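PDB 6AVJ: CDGSH iron-sulfur domain-containing protein 3, mitochondrial from Homo sapiens, which carries two [2Fe-2S] clusters, can transfer them to the apoferredoxins FDX1 and FDX2, and contributes to mitochondrial iron homeostasis and normal levels of reactive oxygen species. Local coordinates for residues Val14-Gly19 with Arg58-Cys63; Thr21-Val26 with Pro49-Ala54. The protein carries 2 engineered substitutions. All coordinates share one frame; numbering follows the deposited sequence.

Contact 1 (Val14-Gly19 with Arg58-Cys63); sequences VELVAG and RMVALC. With FES (Fe2/s2 (inorganic) cluster), chain E.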
ATOM      1  N   VAL A  14       7.425   8.780  -1.967  1.00 13.52           N
ATOM      2  CA  VAL A  14       7.268   8.943  -3.408  1.00 11.01           C
ATOM      3  C   VAL A  14       6.962  10.411  -3.689  1.00 13.21           C
ATOM      4  O   VAL A  14       6.228  11.080  -2.938  1.00 10.59           O
ATOM      5  CB  VAL A  14       6.154   8.041  -4.004  1.00 19.06           C
ATOM      6  CG1 VAL A  14       6.384   6.611  -3.724  1.00 20.52           C
ATOM      7  CG2 VAL A  14       4.870   8.379  -3.440  1.00 22.07           C
ATOM      8  N   GLU A  15       7.521  10.903  -4.783  1.00 14.54           N
ATOM      9  CA  GLU A  15       7.205  12.253  -5.249  1.00 12.35           C
ATOM     10  C   GLU A  15       5.954  12.130  -6.108  1.00 16.46           C
ATOM     11  O   GLU A  15       6.020  11.639  -7.239  1.00 22.12           O
ATOM     12  CB  GLU A  15       8.377  12.866  -6.021  1.00 15.31           C
ATOM     13  CG  GLU A  15       8.013  14.278  -6.433  1.00 16.43           C
ATOM     14  CD  GLU A  15       9.153  15.058  -7.066  1.00 26.22           C
ATOM     15  OE1 GLU A  15      10.317  14.783  -6.769  1.00 26.08           O
ATOM     16  OE2 GLU A  15       8.841  15.966  -7.834  1.00 26.31           O
ATOM     17  N   LEU A  16       4.815  12.539  -5.563  1.00 13.47           N
ATOM     18  CA  LEU A  16       3.580  12.658  -6.358  1.00 15.13           C
ATOM     19  C   LEU A  16       3.605  13.891  -7.250  1.00 13.73           C
ATOM     20  O   LEU A  16       4.107  14.936  -6.850  1.00 17.25           O
ATOM     21  CB  LEU A  16       2.353  12.766  -5.471  1.00 15.13           C
ATOM     22  CG  LEU A  16       2.120  11.604  -4.515  1.00 16.89           C
ATOM     23  CD1 LEU A  16       0.780  11.804  -3.752  1.00 23.02           C
ATOM     24  CD2 LEU A  16       2.181  10.319  -5.204  1.00 18.04           C
ATOM     25  N   VAL A  17       3.028  13.758  -8.442  1.00 15.06           N
ATOM     26  CA  VAL A  17       2.983  14.805  -9.477  1.00 13.29           C
ATOM     27  C   VAL A  17       1.531  15.244  -9.638  1.00 15.65           C
ATOM     28  O   VAL A  17       0.649  14.402  -9.891  1.00 16.31           O
ATOM     29  CB  VAL A  17       3.553  14.286 -10.804  1.00 17.55           C
ATOM     30  CG1 VAL A  17       3.258  15.305 -11.960  1.00 16.59           C
ATOM     31  CG2 VAL A  17       5.053  13.986 -10.666  1.00 20.25           C
ATOM     32  N   ALA A  18       1.272  16.527  -9.398  1.00 11.81           N
ATOM     33  CA  ALA A  18      -0.064  17.102  -9.509  1.00 14.10           C
ATOM     34  C   ALA A  18      -0.689  16.727 -10.850  1.00 12.99           C
ATOM     35  O   ALA A  18      -0.062  16.865 -11.907  1.00 14.03           O
ATOM     36  CB  ALA A  18      -0.001  18.640  -9.352  1.00 14.51           C
ATOM     37  N   GLY A  19      -1.905  16.169 -10.778  1.00 16.15           N
ATOM     38  CA  GLY A  19      -2.662  15.775 -11.937  1.00 13.39           C
ATOM     39  C   GLY A  19      -2.458  14.357 -12.374  1.00 17.86           C
ATOM     40  O   GLY A  19      -3.085  13.921 -13.354  1.00 14.66           O
ATOM     41  N   ARG A  58       4.292  16.914  -4.388  1.00 12.68           N
ATOM     42  CA  ARG A  58       4.900  16.875  -3.061  1.00 15.65           C
ATOM     43  C   ARG A  58       5.394  15.454  -2.785  1.00 14.29           C
ATOM     44  O   ARG A  58       4.961  14.498  -3.424  1.00 12.27           O
ATOM     45  CB  ARG A  58       3.927  17.334  -1.964  1.00 17.11           C
ATOM     46  CG  ARG A  58       2.688  16.464  -1.760  1.00 20.40           C
ATOM     47  CD  ARG A  58       1.845  16.914  -0.567  1.00 27.85           C
ATOM     48  NE  ARG A  58       2.655  17.152   0.634  1.00 37.54           N
ATOM     49  CZ  ARG A  58       2.854  18.360   1.176  1.00 38.70           C
ATOM     50  NH1 ARG A  58       2.322  19.456   0.634  1.00 45.04           N
ATOM     51  NH2 ARG A  58       3.612  18.471   2.268  1.00 34.53           N
ATOM     52  N   MET A  59       6.305  15.338  -1.830  1.00 11.49           N
ATOM     53  CA  MET A  59       6.756  14.042  -1.313  1.00 11.06           C
ATOM     54  C   MET A  59       5.718  13.521  -0.305  1.00 12.57           C
ATOM     55  O   MET A  59       5.299  14.261   0.585  1.00 16.42           O
ATOM     56  CB  MET A  59       8.093  14.189  -0.594  1.00 19.12           C
ATOM     57  CG  MET A  59       9.214  14.730  -1.458  1.00 20.45           C
ATOM     58  SD  MET A  59       9.538  13.675  -2.885  1.00 23.83           S
ATOM     59  CE  MET A  59       9.852  12.078  -2.040  1.00 17.10           C
ATOM     60  N   VAL A  60       5.283  12.275  -0.449  1.00 12.44           N
ATOM     61  CA  VAL A  60       4.395  11.660   0.529  1.00 13.90           C
ATOM     62  C   VAL A  60       5.004  10.319   0.926  1.00 16.53           C
ATOM     63  O   VAL A  60       5.914   9.814   0.281  1.00 14.61           O
ATOM     64  CB  VAL A  60       2.974  11.445   0.003  1.00 11.69           C
ATOM     65  CG1 VAL A  60       2.368  12.773  -0.457  1.00 13.43           C
ATOM     66  CG2 VAL A  60       2.994  10.436  -1.111  1.00 12.91           C
ATOM     67  N   ALA A  61       4.466   9.741   1.974  1.00 10.14           N
ATOM     68  CA  ALA A  61       4.858   8.386   2.408  1.00 11.72           C
ATOM     69  C   ALA A  61       3.651   7.475   2.243  1.00  9.08           C
ATOM     70  O   ALA A  61       2.616   7.708   2.874  1.00 10.40           O
ATOM     71  CB  ALA A  61       5.325   8.392   3.854  1.00 17.43           C
ATOM     72  N   LEU A  62       3.749   6.496   1.341  1.00 12.61           N
ATOM     73  CA  LEU A  62       2.646   5.566   1.083  1.00 12.19           C
ATOM     74  C   LEU A  62       2.805   4.267   1.868  1.00 11.35           C
ATOM     75  O   LEU A  62       3.904   3.744   2.027  1.00 10.93           O
ATOM     76  CB  LEU A  62       2.523   5.266  -0.420  1.00  9.30           C
ATOM     77  CG  LEU A  62       2.147   6.532  -1.247  1.00  9.04           C
ATOM     78  CD1 LEU A  62       2.027   6.291  -2.708  1.00 10.71           C
ATOM     79  CD2 LEU A  62       0.951   7.269  -0.676  1.00 13.91           C
ATOM     80  N   CYS A  63       1.678   3.723   2.310  1.00 10.24           N
ATOM     81  CA  CYS A  63       1.687   2.594   3.227  1.00  9.05           C
ATOM     82  C   CYS A  63       1.991   1.300   2.480  1.00  8.49           C
ATOM     83  O   CYS A  63       1.410   1.014   1.408  1.00  9.00           O
ATOM     84  CB  CYS A  63       0.323   2.511   3.928  1.00  8.37           C
ATOM     85  SG  CYS A  63       0.099   1.047   4.936  1.00  7.89           S
TER
HETATM   86 FE1  FES E 202       3.158   3.111   7.787  1.00 10.84          FE
HETATM   87 FE2  FES E 202       1.521   1.140   6.725  1.00 10.85          FE
HETATM   88  S1  FES E 202       3.629   1.618   6.202  1.00 10.82           S
HETATM   89  S2  FES E 202       1.041   2.677   8.238  1.00 10.04           S
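Arg-58 pairs with Leu-16 at one end of a short antiparallel ladder, one of the two two-stranded sheets in the beta-cap of this NEET fold. Arg-58 O takes the N-H of Leu-16 at 2.9 Å, a bond bent to 137° at the hydrogen, and Arg-58 N returns a longer bond to Leu-16 O; Arg-58 NH1 makes a salt bridge with Glu-56 OE2. Met-59 sits across from Glu-15 on the other face of the sheet. Its chain bends at chi2 (-60°) and again at chi3 (-56°), which lays SD against Glu-15 CB at 3.4 Å and brings CE to 3.7 Å from Val-14 C. Val-60 exchanges two N-H...O bonds with Val-14, and its CG2 touches both Val-14 CG2 (3.6 Å) and Leu-16 CG (3.7 Å). Leu-62 continues the apolar cluster of Val-14, Leu-16 and Val-60: its side chain crosses that of Val-14 at about a right angle, with CD1 touching Val-14 CG2 at 3.6 Å, and it also packs on Pro-34, Phe-35 and Tyr-73. Past the strand comes Cys-63, which shares an iron of the second cluster with Cys-65: Cys-63 SG lies 2.3 Å from FE2.

Contact 2 (Thr21-Val26 with Pro49-Ala54); sequences TYRWCV and PLKFKA. With FES (Fe2/s2 (inorganic) cluster), chain D.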
ATOM      1  N   THR A  21      -2.505  10.288 -12.071  1.00 15.68           N
ATOM      2  CA  THR A  21      -3.334   9.250 -11.449  1.00 13.58           C
ATOM      3  C   THR A  21      -2.467   8.103 -10.967  1.00 14.25           C
ATOM      4  O   THR A  21      -1.586   7.634 -11.691  1.00 10.78           O
ATOM      5  CB  THR A  21      -4.391   8.714 -12.425  1.00 15.63           C
ATOM      6  OG1 THR A  21      -5.296   9.769 -12.705  1.00 17.46           O
ATOM      7  CG2 THR A  21      -5.165   7.537 -11.808  1.00 18.84           C
ATOM      8  N   TYR A  22      -2.718   7.662  -9.736  1.00 14.05           N
ATOM      9  CA  TYR A  22      -1.949   6.609  -9.097  1.00 11.80           C
ATOM     10  C   TYR A  22      -2.910   5.519  -8.644  1.00 11.33           C
ATOM     11  O   TYR A  22      -4.100   5.785  -8.421  1.00 13.21           O
ATOM     12  CB  TYR A  22      -1.152   7.146  -7.890  1.00 14.23           C
ATOM     13  CG  TYR A  22      -0.107   8.195  -8.251  1.00 13.04           C
ATOM     14  CD1 TYR A  22      -0.438   9.550  -8.345  1.00 11.69           C
ATOM     15  CD2 TYR A  22       1.191   7.821  -8.568  1.00 14.90           C
ATOM     16  CE1 TYR A  22       0.514  10.507  -8.720  1.00 14.98           C
ATOM     17  CE2 TYR A  22       2.164   8.789  -8.922  1.00 17.22           C
ATOM     18  CZ  TYR A  22       1.810  10.119  -8.990  1.00 16.13           C
ATOM     19  OH  TYR A  22       2.759  11.056  -9.357  1.00 14.39           O
ATOM     20  N   ARG A  23      -2.365   4.300  -8.469  1.00 11.50           N
ATOM     21  CA  ARG A  23      -3.141   3.113  -8.044  1.00 11.04           C
ATOM     22  C   ARG A  23      -2.392   2.432  -6.906  1.00  9.03           C
ATOM     23  O   ARG A  23      -1.399   1.734  -7.131  1.00 11.28           O
ATOM     24  CB  ARG A  23      -3.381   2.159  -9.198  1.00 13.49           C
ATOM     25  CG  ARG A  23      -4.392   2.731 -10.243  1.00 18.94           C
ATOM     26  CD  ARG A  23      -4.490   1.900 -11.488  1.00 20.57           C
ATOM     27  NE  ARG A  23      -5.544   2.423 -12.368  1.00 24.63           N
ATOM     28  CZ  ARG A  23      -5.409   3.481 -13.168  1.00 26.27           C
ATOM     29  NH1 ARG A  23      -4.257   4.139 -13.234  1.00 22.03           N
ATOM     30  NH2 ARG A  23      -6.427   3.887 -13.922  1.00 32.79           N
ATOM     31  N   TRP A  24      -2.825   2.702  -5.686  1.00  8.91           N
ATOM     32  CA  TRP A  24      -2.130   2.190  -4.511  1.00 11.22           C
ATOM     33  C   TRP A  24      -2.435   0.711  -4.299  1.00 10.70           C
ATOM     34  O   TRP A  24      -3.589   0.293  -4.359  1.00  9.79           O
ATOM     35  CB  TRP A  24      -2.555   2.944  -3.274  1.00  8.48           C
ATOM     36  CG  TRP A  24      -1.961   2.442  -1.958  1.00  6.75           C
ATOM     37  CD1 TRP A  24      -0.662   2.485  -1.604  1.00 10.40           C
ATOM     38  CD2 TRP A  24      -2.667   1.913  -0.837  1.00  8.55           C
ATOM     39  NE1 TRP A  24      -0.495   2.011  -0.329  1.00  9.73           N
ATOM     40  CE2 TRP A  24      -1.726   1.664   0.169  1.00  8.99           C
ATOM     41  CE3 TRP A  24      -4.017   1.675  -0.562  1.00  8.97           C
ATOM     42  CZ2 TRP A  24      -2.090   1.095   1.406  1.00 10.77           C
ATOM     43  CZ3 TRP A  24      -4.374   1.153   0.648  1.00 12.38           C
ATOM     44  CH2 TRP A  24      -3.415   0.852   1.620  1.00 10.29           C
ATOM     45  N   CYS A  25      -1.415  -0.077  -4.002  1.00 10.85           N
ATOM     46  CA  CYS A  25      -1.680  -1.496  -3.809  1.00  9.14           C
ATOM     47  C   CYS A  25      -2.349  -1.693  -2.449  1.00 11.31           C
ATOM     48  O   CYS A  25      -1.777  -1.362  -1.400  1.00  9.39           O
ATOM     49  CB  CYS A  25      -0.395  -2.321  -3.946  1.00 13.28           C
ATOM     50  SG  CYS A  25      -0.579  -4.049  -3.433  1.00  9.56           S
ATOM     51  N   VAL A  26      -3.569  -2.228  -2.468  1.00  9.22           N
ATOM     52  CA  VAL A  26      -4.268  -2.496  -1.215  1.00 10.70           C
ATOM     53  C   VAL A  26      -4.021  -3.912  -0.707  1.00 10.82           C
ATOM     54  O   VAL A  26      -4.275  -4.184   0.481  1.00 10.99           O
ATOM     55  CB  VAL A  26      -5.785  -2.283  -1.369  1.00 12.35           C
ATOM     56  CG1 VAL A  26      -6.104  -0.944  -2.017  1.00 13.42           C
ATOM     57  CG2 VAL A  26      -6.424  -3.438  -2.154  1.00 12.14           C
ATOM     58  N   PRO A  49      -6.984  -1.993  -6.727  1.00 12.97           N
ATOM     59  CA  PRO A  49      -6.167  -0.924  -6.128  1.00 13.04           C
ATOM     60  C   PRO A  49      -6.995   0.328  -5.857  1.00  9.11           C
ATOM     61  O   PRO A  49      -8.062   0.543  -6.444  1.00 13.34           O
ATOM     62  CB  PRO A  49      -5.094  -0.668  -7.192  1.00 14.92           C
ATOM     63  CG  PRO A  49      -5.781  -0.977  -8.462  1.00 16.11           C
ATOM     64  CD  PRO A  49      -6.598  -2.227  -8.119  1.00 16.41           C
ATOM     65  N   LEU A  50      -6.525   1.113  -4.897  1.00 10.92           N
ATOM     66  CA  LEU A  50      -7.164   2.378  -4.532  1.00 11.18           C
ATOM     67  C   LEU A  50      -6.678   3.443  -5.508  1.00 10.26           C
ATOM     68  O   LEU A  50      -5.546   3.927  -5.422  1.00 10.13           O
ATOM     69  CB  LEU A  50      -6.866   2.728  -3.072  1.00 12.76           C
ATOM     70  CG  LEU A  50      -7.551   4.016  -2.541  1.00 14.82           C
ATOM     71  CD1 LEU A  50      -8.998   3.727  -2.350  1.00 22.14           C
ATOM     72  CD2 LEU A  50      -6.975   4.440  -1.170  1.00 19.93           C
ATOM     73  N   LYS A  51      -7.524   3.795  -6.471  1.00 11.25           N
ATOM     74  CA  LYS A  51      -7.135   4.782  -7.474  1.00 13.68           C
ATOM     75  C   LYS A  51      -7.276   6.183  -6.885  1.00 14.34           C
ATOM     76  O   LYS A  51      -8.290   6.502  -6.246  1.00 14.33           O
ATOM     77  CB  LYS A  51      -7.975   4.627  -8.749  1.00 17.89           C
ATOM     78  CG  LYS A  51      -7.495   5.495  -9.934  1.00 19.65           C
ATOM     79  CD  LYS A  51      -8.227   5.181 -11.269  1.00 24.66           C
ATOM     80  CE  LYS A  51      -9.668   5.569 -11.167  1.00 30.87           C
ATOM     81  NZ  LYS A  51     -10.365   5.408 -12.485  1.00 38.59           N
ATOM     82  N   PHE A  52      -6.244   7.015  -7.070  1.00 12.17           N
ATOM     83  CA  PHE A  52      -6.301   8.404  -6.609  1.00 11.21           C
ATOM     84  C   PHE A  52      -5.504   9.306  -7.541  1.00 14.42           C
ATOM     85  O   PHE A  52      -4.560   8.885  -8.209  1.00 15.09           O
ATOM     86  CB  PHE A  52      -5.828   8.613  -5.158  1.00 15.58           C
ATOM     87  CG  PHE A  52      -4.350   8.363  -4.923  1.00 13.27           C
ATOM     88  CD1 PHE A  52      -3.863   7.065  -4.829  1.00 13.31           C
ATOM     89  CD2 PHE A  52      -3.449   9.419  -4.792  1.00 16.50           C
ATOM     90  CE1 PHE A  52      -2.520   6.821  -4.585  1.00 13.70           C
ATOM     91  CE2 PHE A  52      -2.084   9.162  -4.582  1.00 12.04           C
ATOM     92  CZ  PHE A  52      -1.638   7.889  -4.462  1.00 12.20           C
ATOM     93  N   LYS A  53      -5.907  10.561  -7.592  1.00 14.81           N
ATOM     94  CA  LYS A  53      -5.259  11.537  -8.467  1.00 18.02           C
ATOM     95  C   LYS A  53      -4.612  12.564  -7.563  1.00 16.36           C
ATOM     96  O   LYS A  53      -5.280  13.130  -6.694  1.00 19.41           O
ATOM     97  CB  LYS A  53      -6.247  12.231  -9.407  1.00 23.03           C
ATOM     98  CG  LYS A  53      -5.559  13.316 -10.302  1.00 25.30           C
ATOM     99  CD  LYS A  53      -6.486  13.977 -11.342  1.00 26.96           C
ATOM    100  CE  LYS A  53      -6.807  13.050 -12.492  1.00 30.77           C
ATOM    101  NZ  LYS A  53      -7.417  13.820 -13.607  1.00 41.33           N
ATOM    102  N   ALA A  54      -3.333  12.800  -7.761  1.00 14.75           N
ATOM    103  CA  ALA A  54      -2.612  13.711  -6.885  1.00 17.32           C
ATOM    104  C   ALA A  54      -3.078  15.131  -7.137  1.00 15.29           C
ATOM    105  O   ALA A  54      -3.132  15.559  -8.282  1.00 17.00           O
ATOM    106  CB  ALA A  54      -1.106  13.633  -7.139  1.00 14.17           C
TER
HETATM  107 FE1  FES D 201      -3.128  -4.539  -7.337  1.00 13.79          FE
HETATM  108 FE2  FES D 201      -2.110  -5.078  -4.892  1.00 13.51          FE
HETATM  109  S1  FES D 201      -3.938  -3.961  -5.319  1.00 12.13           S
HETATM  110  S2  FES D 201      -1.250  -5.601  -6.845  1.00 11.52           S
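Tyr-22 and Phe-52 meet methylene to ring rather than ring on ring. Phe-52 CG stands between its own backbone N and carbonyl carbon (chi1 67°), and the phenyl group lies with one face under Tyr-22 CB, 3.8 Å from CB to the ring centroid and 24° off the normal, a CH-pi contact. The two rings are tilted by only 25° but slid apart, with centroids 5.6 Å from each other and little overlap. Trp-24 CB comes in at the edge of the same phenyl ring, 4.1 Å from Phe-52 CE1. The indole in turn receives Leu-50 CB at its own edge, 3.9 Å from Trp-24 CE3, while its NE1 is hydrogen-bonded to Cys-63 O, beside the second cluster. On the opposite face of this antiparallel beta-cap sheet, Arg-23 and Lys-51 lie side by side and point the same way; Lys-51 CD sits over one face of the guanidinium, 3.5 Å from Arg-23 NH2. Where the ladder ends, Pro-49 CB packs on Trp-24 O at 3.3 Å, Cys-25 SG binds FE2 of the first cluster, and Val-26 CG1 rests against Leu-50 CB, the two side chains at about a right angle. The chemistry is therefore divided: the aromatic packing is on one face, while the other pairs Thr-21, Arg-23, Lys-51 and Lys-53 through their chains; there Lys-51 lays its methylene CD on the guanidinium of the exposed Arg-23, an approach that puts two like charges close together, Arg-23 NH2 and Lys-51 NZ being 4.5 Å apart, and probably costs some electrostatic repulsion.

In the fold
From the N terminus the chain lays down strand 12-16, turns, and continues into strand 21-24, which leads straight to the first cluster. The excursion through Cys-27, Cys-36 and helix 39-42 returns at Pro-49, where contact 2 closes it. After strand 50-53 a second turn leads to strand 58-62, and contact 1 closes the larger loop, enclosing contact 2 entirely; the chain then enters the second cluster site. The two sheets thus each draw on both halves of the chain. Besides the Trp-24 to Cys-63 bond at the cluster end, they join near the turns, where Gly-19 N probably bonds to Ala-54 O and Val-17 O packs on Ala-54 CB, while Leu-16 rests against Tyr-22, Phe-52 and Ala-54.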